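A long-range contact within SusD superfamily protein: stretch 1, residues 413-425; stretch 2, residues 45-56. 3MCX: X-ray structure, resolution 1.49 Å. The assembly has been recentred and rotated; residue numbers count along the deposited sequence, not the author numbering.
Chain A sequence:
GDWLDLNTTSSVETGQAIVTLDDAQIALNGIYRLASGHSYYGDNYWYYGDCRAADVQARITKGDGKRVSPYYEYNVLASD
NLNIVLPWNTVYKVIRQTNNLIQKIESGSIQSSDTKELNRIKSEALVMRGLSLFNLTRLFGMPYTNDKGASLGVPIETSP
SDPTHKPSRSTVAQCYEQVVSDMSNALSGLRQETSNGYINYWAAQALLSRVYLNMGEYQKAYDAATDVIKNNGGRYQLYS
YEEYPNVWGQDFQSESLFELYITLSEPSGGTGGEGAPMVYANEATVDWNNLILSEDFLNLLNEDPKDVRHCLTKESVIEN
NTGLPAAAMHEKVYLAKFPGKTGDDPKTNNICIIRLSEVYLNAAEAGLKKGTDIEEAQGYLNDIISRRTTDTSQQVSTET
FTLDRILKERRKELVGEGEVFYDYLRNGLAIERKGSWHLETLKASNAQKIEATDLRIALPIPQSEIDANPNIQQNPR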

# COMPACT_ATOMS: atom_id res chain seq x y z
N GLU A 413 -2.41 12.54 -5.38
CA GLU A 413 -3.27 12.23 -4.25
C GLU A 413 -2.67 11.19 -3.33
O GLU A 413 -2.83 11.28 -2.12
CB GLU A 413 -4.65 11.76 -4.74
CG GLU A 413 -5.66 11.58 -3.60
CD GLU A 413 -5.84 12.85 -2.76
OE1 GLU A 413 -5.91 13.93 -3.38
OE2 GLU A 413 -5.92 12.77 -1.51
N LEU A 414 -2.02 10.18 -3.90
CA LEU A 414 -1.66 8.97 -3.15
C LEU A 414 -0.16 8.84 -2.89
O LEU A 414 0.30 7.82 -2.41
CB LEU A 414 -2.17 7.73 -3.90
CG LEU A 414 -3.70 7.70 -4.10
CD1 LEU A 414 -4.13 6.51 -4.94
CD2 LEU A 414 -4.41 7.67 -2.74
N VAL A 415 0.58 9.91 -3.16
CA VAL A 415 2.02 9.92 -2.86
C VAL A 415 2.25 9.52 -1.40
O VAL A 415 1.60 10.02 -0.50
CB VAL A 415 2.65 11.31 -3.16
CG1 VAL A 415 2.07 12.43 -2.26
CG2 VAL A 415 4.18 11.23 -3.04
N GLY A 416 3.14 8.58 -1.17
CA GLY A 416 3.45 8.17 0.21
C GLY A 416 2.56 7.07 0.76
O GLY A 416 2.80 6.58 1.85
N GLU A 417 1.58 6.62 -0.01
CA GLU A 417 0.58 5.67 0.46
C GLU A 417 0.69 4.27 -0.17
O GLU A 417 -0.19 3.41 0.03
CB GLU A 417 -0.83 6.28 0.36
CG GLU A 417 -0.97 7.50 1.28
CD GLU A 417 -2.31 8.20 1.13
OE1 GLU A 417 -3.30 7.74 1.73
OE2 GLU A 417 -2.35 9.18 0.39
N GLY A 418 1.81 4.02 -0.81
CA GLY A 418 2.20 2.66 -1.14
C GLY A 418 1.64 2.03 -2.39
O GLY A 418 1.84 0.85 -2.60
N GLU A 419 0.97 2.81 -3.26
CA GLU A 419 0.27 2.24 -4.42
C GLU A 419 0.78 2.69 -5.78
O GLU A 419 0.53 2.00 -6.76
CB GLU A 419 -1.22 2.52 -4.36
CG GLU A 419 -1.93 1.76 -3.27
CD GLU A 419 -1.85 0.29 -3.44
OE1 GLU A 419 -2.05 -0.18 -4.59
OE2 GLU A 419 -1.55 -0.43 -2.48
N VAL A 420 1.40 3.86 -5.89
CA VAL A 420 1.71 4.41 -7.21
C VAL A 420 2.52 3.49 -8.13
O VAL A 420 2.27 3.48 -9.34
CB VAL A 420 2.32 5.83 -7.07
CG1 VAL A 420 3.11 6.28 -8.31
CG2 VAL A 420 1.19 6.80 -6.73
N PHE A 421 3.46 2.72 -7.60
CA PHE A 421 4.18 1.75 -8.43
C PHE A 421 3.26 0.90 -9.30
O PHE A 421 3.48 0.71 -10.49
CB PHE A 421 4.96 0.86 -7.46
CG PHE A 421 5.84 -0.21 -8.08
CD1 PHE A 421 6.61 0.01 -9.20
CD2 PHE A 421 5.97 -1.44 -7.43
CE1 PHE A 421 7.46 -0.95 -9.66
CE2 PHE A 421 6.81 -2.40 -7.91
CZ PHE A 421 7.56 -2.16 -9.00
N TYR A 422 2.22 0.39 -8.65
CA TYR A 422 1.27 -0.53 -9.32
C TYR A 422 0.48 0.16 -10.41
O TYR A 422 0.09 -0.48 -11.40
CB TYR A 422 0.38 -1.17 -8.25
CG TYR A 422 1.23 -1.85 -7.22
CD1 TYR A 422 1.98 -2.99 -7.57
CD2 TYR A 422 1.41 -1.29 -5.96
CE1 TYR A 422 2.80 -3.60 -6.68
CE2 TYR A 422 2.28 -1.91 -5.03
CZ TYR A 422 2.97 -3.05 -5.42
OH TYR A 422 3.85 -3.67 -4.53
N ASP A 423 0.27 1.48 -10.28
CA ASP A 423 -0.36 2.28 -11.36
C ASP A 423 0.40 2.13 -12.67
O ASP A 423 -0.20 2.02 -13.74
CB ASP A 423 -0.41 3.77 -11.01
CG ASP A 423 -1.19 4.08 -9.77
OD1 ASP A 423 -1.73 3.19 -9.07
OD2 ASP A 423 -1.32 5.31 -9.49
N TYR A 424 1.73 2.16 -12.61
CA TYR A 424 2.52 1.99 -13.81
C TYR A 424 2.42 0.54 -14.27
O TYR A 424 2.18 0.28 -15.45
CB TYR A 424 3.99 2.30 -13.54
CG TYR A 424 4.30 3.76 -13.32
CD1 TYR A 424 4.15 4.31 -12.05
CD2 TYR A 424 4.74 4.58 -14.35
CE1 TYR A 424 4.43 5.66 -11.85
CE2 TYR A 424 5.02 5.90 -14.14
CZ TYR A 424 4.90 6.43 -12.87
OH TYR A 424 5.17 7.78 -12.65
N LEU A 425 2.59 -0.41 -13.35
CA LEU A 425 2.68 -1.83 -13.73
C LEU A 425 1.41 -2.28 -14.45
O LEU A 425 1.48 -2.90 -15.52
CB LEU A 425 2.95 -2.69 -12.52
CG LEU A 425 4.26 -2.43 -11.76
CD1 LEU A 425 4.40 -3.39 -10.56
CD2 LEU A 425 5.48 -2.46 -12.70
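Stretch 2, residues 45-56: YWYYGDCRAADV

Stretch 2 arrives on a helix already under way at Tyr-45, kinked where the N atoms of Gly-49 and Asp-50 lack a bond to the turn before; the chain from Arg-52 to Ala-54 is loop. Its axis passes 8.0 Å from that of helix 420-425, with the two N-to-C directions 46° apart. The backbones meet most closely at two glycines: the CA atoms of Gly-49 and Gly-418 lie 4.1 Å apart, and Gly-49 CA reaches Gly-418 O at 3.4 Å in a CA-H...O contact. A CB on Gly-49 would point toward stretch 1 and clash with Gly-418 O; one on Gly-418 would clash with Trp-46 O.

Phe-421 covers the most surface. Its ring, with chi1 in t, takes Arg-52 CB over one face, 3.5 Å from the Phe-421 ring centroid, while Tyr-48 CE2 approaches Phe-421 CE2 obliquely at 3.7 Å. The backbone is fastened too, Phe-421 N donating to Gly-49 O at 2.9 Å. Just beyond, Ala-53 CB lies 3.9 Å from Val-420 CG1 and 4.0 Å from Tyr-424 CE1.

Asp-50 is the polar counterpart. Its CA-to-CB bond points sideways, yet the carboxylate reaches the type II turn from Leu-414 to Glu-417 and the residue after it: Asp-50 OD1 accepts from Gly-416 N at 2.9 Å, Asp-50 OD2 from Gly-418 N at 2.8 Å. Gly-416, at phi 88°, supplies the positive phi this turn needs. Water 2 donates to Asp-50 OD1 (2.7 Å) and Leu-414 O (2.8 Å) and accepts from Glu-419 N (2.9 Å). Trp-46 NE1 adds a weak hydrogen bond to Gly-416 O at 3.0 Å. The rule reads plainly: glycines leave room for the backbones to meet, one aspartate binds the turn, and one phenylalanine packs on Arg-52 and Tyr-48.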

# COMPACT_ATOMS: atom_id res chain seq x y z
N TYR A 45 6.11 -2.63 3.50
CA TYR A 45 4.93 -2.67 2.61
C TYR A 45 4.24 -1.29 2.48
O TYR A 45 3.31 -1.13 1.68
CB TYR A 45 3.95 -3.75 3.03
CG TYR A 45 4.46 -5.16 2.79
CD1 TYR A 45 5.30 -5.79 3.70
CD2 TYR A 45 4.10 -5.86 1.66
CE1 TYR A 45 5.75 -7.08 3.49
CE2 TYR A 45 4.55 -7.16 1.45
CZ TYR A 45 5.35 -7.75 2.36
OH TYR A 45 5.79 -9.05 2.17
N TRP A 46 4.66 -0.34 3.31
CA TRP A 46 4.16 1.02 3.24
C TRP A 46 4.91 1.76 2.13
O TRP A 46 4.29 2.27 1.19
CB TRP A 46 4.30 1.69 4.61
CG TRP A 46 3.61 3.00 4.78
CD1 TRP A 46 3.21 3.86 3.80
CD2 TRP A 46 3.29 3.61 6.04
NE1 TRP A 46 2.63 4.99 4.40
CE2 TRP A 46 2.69 4.85 5.76
CE3 TRP A 46 3.46 3.23 7.38
CZ2 TRP A 46 2.23 5.70 6.78
CZ3 TRP A 46 3.01 4.08 8.39
CH2 TRP A 46 2.42 5.30 8.09
N TYR A 47 6.23 1.80 2.21
CA TYR A 47 6.97 2.64 1.27
C TYR A 47 7.46 1.95 0.01
O TYR A 47 7.90 2.63 -0.93
CB TYR A 47 8.09 3.42 1.97
CG TYR A 47 9.11 2.60 2.73
CD1 TYR A 47 9.91 1.65 2.08
CD2 TYR A 47 9.38 2.84 4.06
CE1 TYR A 47 10.89 0.91 2.79
CE2 TYR A 47 10.34 2.14 4.76
CZ TYR A 47 11.09 1.16 4.12
OH TYR A 47 12.05 0.45 4.83
N TYR A 48 7.37 0.61 -0.08
CA TYR A 48 7.78 -0.09 -1.31
C TYR A 48 7.12 0.48 -2.56
O TYR A 48 7.83 0.81 -3.52
CB TYR A 48 7.50 -1.59 -1.18
CG TYR A 48 7.85 -2.41 -2.41
CD1 TYR A 48 9.15 -2.77 -2.68
CD2 TYR A 48 6.87 -2.81 -3.32
CE1 TYR A 48 9.47 -3.55 -3.79
CE2 TYR A 48 7.18 -3.57 -4.44
CZ TYR A 48 8.49 -3.92 -4.66
OH TYR A 48 8.83 -4.68 -5.75
N GLY A 49 5.82 0.68 -2.52
CA GLY A 49 5.08 1.12 -3.68
C GLY A 49 5.28 2.58 -4.04
O GLY A 49 4.77 3.04 -5.05
N ASP A 50 6.02 3.32 -3.22
CA ASP A 50 6.44 4.66 -3.56
C ASP A 50 7.89 4.70 -4.07
O ASP A 50 8.14 5.19 -5.16
CB ASP A 50 6.24 5.56 -2.36
CG ASP A 50 4.78 5.74 -2.05
OD1 ASP A 50 4.10 6.43 -2.86
OD2 ASP A 50 4.33 5.20 -1.03
N CYS A 51 8.82 4.13 -3.34
CA CYS A 51 10.23 4.24 -3.75
C CYS A 51 10.58 3.45 -5.01
O CYS A 51 11.65 3.68 -5.62
CB CYS A 51 11.22 3.91 -2.62
SG CYS A 51 11.25 2.19 -2.11
N ARG A 52 9.70 2.54 -5.43
CA ARG A 52 9.90 1.79 -6.66
C ARG A 52 9.44 2.55 -7.90
O ARG A 52 9.75 2.14 -9.03
CB ARG A 52 9.18 0.43 -6.57
CG ARG A 52 9.70 -0.50 -5.52
CD ARG A 52 10.96 -1.21 -5.95
NE ARG A 52 10.63 -2.40 -6.74
CZ ARG A 52 11.51 -3.31 -7.10
NH1 ARG A 52 12.80 -3.13 -6.86
NH2 ARG A 52 11.10 -4.43 -7.70
N ALA A 53 8.71 3.65 -7.71
CA ALA A 53 8.21 4.48 -8.81
C ALA A 53 9.13 5.70 -8.96
O ALA A 53 10.35 5.55 -8.83
CB ALA A 53 6.70 4.84 -8.63
N ALA A 54 8.61 6.87 -9.32
CA ALA A 54 9.45 8.01 -9.71
C ALA A 54 9.34 9.26 -8.85
O ALA A 54 10.09 10.22 -9.10
CB ALA A 54 9.16 8.39 -11.18
N ASP A 55 8.38 9.25 -7.92
CA ASP A 55 8.01 10.43 -7.14
C ASP A 55 8.65 10.50 -5.77
O ASP A 55 8.81 11.61 -5.22
CB ASP A 55 6.49 10.51 -7.01
CG ASP A 55 5.82 10.81 -8.33
OD1 ASP A 55 6.35 11.64 -9.10
OD2 ASP A 55 4.75 10.21 -8.59
N VAL A 56 8.95 9.34 -5.18
CA VAL A 56 9.57 9.24 -3.86
C VAL A 56 10.86 8.48 -4.08
O VAL A 56 10.86 7.38 -4.66
CB VAL A 56 8.68 8.55 -2.83
CG1 VAL A 56 9.45 8.40 -1.53
CG2 VAL A 56 7.36 9.30 -2.60
O HOH W 1 3.68 -0.40 -0.97
O HOH W 2 1.57 5.65 -3.55
O HOH W 3 5.33 5.41 1.49
O HOH W 4 5.98 7.94 -9.90